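PDB 1Z8U: alpha-hemoglobin stabilizing protein from Homo sapiens, which acts as a chaperone that binds free alpha-hemoglobin and keeps it from aggregating and precipitating while erythroid cells develop. Local coordinates for residues Leu70-Glu73 with Leu74-Ala78. The protein carries 1 engineered substitution. Sequence-based numbering, arbitrary orientation.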
ATOM      1  N   LEU A  70       1.096 -10.835 -17.789  1.00 91.37           N
ATOM      2  CA  LEU A  70       0.446 -10.173 -16.665  1.00 88.94           C
ATOM      3  C   LEU A  70       0.827  -8.695 -16.664  1.00 88.88           C
ATOM      4  O   LEU A  70      -0.037  -7.824 -16.803  1.00 86.40           O
ATOM      5  CB  LEU A  70       0.870 -10.824 -15.343  1.00 86.71           C
ATOM      6  CG  LEU A  70       0.465 -10.110 -14.045  1.00 84.24           C
ATOM      7  CD1 LEU A  70      -1.056 -10.055 -13.910  1.00 82.17           C
ATOM      8  CD2 LEU A  70       1.092 -10.837 -12.869  1.00 83.22           C
ATOM      9  N   ARG A  71       2.121  -8.418 -16.513  1.00 90.24           N
ATOM     10  CA  ARG A  71       2.599  -7.044 -16.503  1.00 93.74           C
ATOM     11  C   ARG A  71       2.060  -6.256 -17.697  1.00 96.61           C
ATOM     12  O   ARG A  71       1.711  -5.083 -17.554  1.00 97.73           O
ATOM     13  CB  ARG A  71       4.130  -7.007 -16.487  1.00 92.76           C
ATOM     14  CG  ARG A  71       4.701  -5.621 -16.726  1.00 94.84           C
ATOM     15  CD  ARG A  71       6.164  -5.533 -16.338  1.00 98.18           C
ATOM     16  NE  ARG A  71       6.323  -5.142 -14.941  1.00102.84           N
ATOM     17  CZ  ARG A  71       7.485  -5.115 -14.294  1.00104.82           C
ATOM     18  NH1 ARG A  71       8.605  -5.463 -14.919  1.00106.01           N
ATOM     19  NH2 ARG A  71       7.527  -4.739 -13.020  1.00105.09           N
ATOM     20  N   GLN A  72       1.987  -6.897 -18.867  1.00100.29           N
ATOM     21  CA  GLN A  72       1.464  -6.241 -20.068  1.00102.72           C
ATOM     22  C   GLN A  72       0.027  -5.794 -19.809  1.00 99.23           C
ATOM     23  O   GLN A  72      -0.377  -4.701 -20.208  1.00 98.87           O
ATOM     24  CB  GLN A  72       1.452  -7.192 -21.272  1.00111.22           C
ATOM     25  CG  GLN A  72       1.838  -6.598 -22.616  1.00124.80           C
ATOM     26  CD  GLN A  72       0.668  -5.861 -23.270  1.00132.39           C
ATOM     27  OE1 GLN A  72       0.790  -4.691 -23.641  1.00137.71           O
ATOM     28  NE2 GLN A  72      -0.469  -6.540 -23.404  1.00138.08           N
ATOM     29  N   GLU A  73      -0.735  -6.657 -19.141  1.00 94.58           N
ATOM     30  CA  GLU A  73      -2.133  -6.384 -18.829  1.00 90.69           C
ATOM     31  C   GLU A  73      -2.316  -5.408 -17.673  1.00 85.87           C
ATOM     32  O   GLU A  73      -3.193  -4.542 -17.723  1.00 84.34           O
ATOM     33  CB  GLU A  73      -2.866  -7.691 -18.523  1.00 95.14           C
ATOM     34  CG  GLU A  73      -2.953  -8.642 -19.712  1.00102.95           C
ATOM     35  CD  GLU A  73      -3.749  -8.068 -20.876  1.00106.75           C
ATOM     36  OE1 GLU A  73      -3.823  -8.738 -21.928  1.00110.83           O
ATOM     37  OE2 GLU A  73      -4.302  -6.954 -20.745  1.00109.71           O
ATOM     38  N   LEU A  74      -1.498  -5.547 -16.634  1.00 78.60           N
ATOM     39  CA  LEU A  74      -1.587  -4.656 -15.485  1.00 73.79           C
ATOM     40  C   LEU A  74      -1.436  -3.213 -15.954  1.00 74.20           C
ATOM     41  O   LEU A  74      -2.100  -2.308 -15.447  1.00 72.84           O
ATOM     42  CB  LEU A  74      -0.500  -5.003 -14.467  1.00 66.98           C
ATOM     43  CG  LEU A  74      -0.703  -6.353 -13.778  1.00 63.82           C
ATOM     44  CD1 LEU A  74       0.545  -6.741 -13.016  1.00 63.37           C
ATOM     45  CD2 LEU A  74      -1.900  -6.277 -12.855  1.00 62.00           C
ATOM     46  N   ASN A  75      -0.567  -3.015 -16.938  1.00 75.93           N
ATOM     47  CA  ASN A  75      -0.321  -1.695 -17.502  1.00 79.26           C
ATOM     48  C   ASN A  75      -1.551  -1.187 -18.239  1.00 81.01           C
ATOM     49  O   ASN A  75      -1.886  -0.008 -18.163  1.00 80.46           O
ATOM     50  CB  ASN A  75       0.856  -1.753 -18.473  1.00 79.49           C
ATOM     51  CG  ASN A  75       2.134  -2.219 -17.813  1.00 80.75           C
ATOM     52  OD1 ASN A  75       3.163  -2.378 -18.469  1.00 81.76           O
ATOM     53  ND2 ASN A  75       2.079  -2.443 -16.508  1.00 82.72           N
ATOM     54  N   THR A  76      -2.222  -2.085 -18.949  1.00 85.68           N
ATOM     55  CA  THR A  76      -3.413  -1.726 -19.711  1.00 91.60           C
ATOM     56  C   THR A  76      -4.524  -1.180 -18.811  1.00 91.38           C
ATOM     57  O   THR A  76      -5.351  -0.377 -19.253  1.00 92.81           O
ATOM     58  CB  THR A  76      -3.943  -2.938 -20.508  1.00 93.08           C
ATOM     59  OG1 THR A  76      -2.877  -3.490 -21.293  1.00 95.09           O
ATOM     60  CG2 THR A  76      -5.073  -2.513 -21.441  1.00 95.20           C
ATOM     61  N   LEU A  77      -4.550  -1.618 -17.555  1.00 89.11           N
ATOM     62  CA  LEU A  77      -5.550  -1.136 -16.610  1.00 86.72           C
ATOM     63  C   LEU A  77      -5.028   0.129 -15.944  1.00 85.27           C
ATOM     64  O   LEU A  77      -5.764   1.095 -15.752  1.00 85.64           O
ATOM     65  CB  LEU A  77      -5.838  -2.192 -15.539  1.00 87.07           C
ATOM     66  CG  LEU A  77      -6.751  -3.369 -15.894  1.00 86.72           C
ATOM     67  CD1 LEU A  77      -6.186  -4.129 -17.080  1.00 90.52           C
ATOM     68  CD2 LEU A  77      -6.885  -4.284 -14.692  1.00 85.73           C
ATOM     69  N   ALA A  78      -3.742   0.111 -15.607  1.00 83.91           N
ATOM     70  CA  ALA A  78      -3.086   1.234 -14.949  1.00 82.93           C
ATOM     71  C   ALA A  78      -3.058   2.502 -15.792  1.00 82.83           C
ATOM     72  O   ALA A  78      -3.149   3.608 -15.259  1.00 80.72           O
ATOM     73  CB  ALA A  78      -1.665   0.840 -14.560  1.00 81.18           C
TER
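Leu70 and Leu74 meet one turn apart because their first torsions differ: CG of Leu70 stands opposite the backbone N (chi1 170°) and runs square to the helix axis, whereas CG of Leu74 stands opposite the carbonyl carbon (chi1 -68°) and leans back. The branches meet at an angle, with Leu70 CG 3.5 Å from Leu74 CD1 and Leu70 CD1 3.7 Å from Leu74 CG. Beneath them the Leu74 N to Leu70 O bond, 2.7 Å long, is nearly straight, an i to i+4 helical link. Two residues further on, OG1 of Thr76, beside its own backbone N, donates to Gln72 O at 3.0 Å, a side-chain bond back to backbone; Thr76 N reaches the same oxygen only weakly.

All of this lies within helix 60-86 of an antiparallel three-helix bundle. Leu74 is buried between the other two helices, touching Leu15 and Phe18 of helix 5-23 and Met45 of helix 34-52, while the Gln72 and Thr76 flank is exposed.

With CG beside its backbone N (chi1 -60°), Asn75 folds its amide back over Arg71 O, which accepts the Asn75 backbone N at 3.1 Å. That oxygen meets the amide face, 2.9 Å from Asn75 ND2, and the N-H bonds, flat in the amide, point past it. OD1 rests by Arg71 CG. An alanine here would keep the backbone bond but is likely to uncover Arg71 O and leave the Arg71 aliphatic chain without the amide. The CD1 methyl of Leu77 packs 3.1 Å from Glu73 O, giving the acceptor of Leu77 N an apolar neighbour.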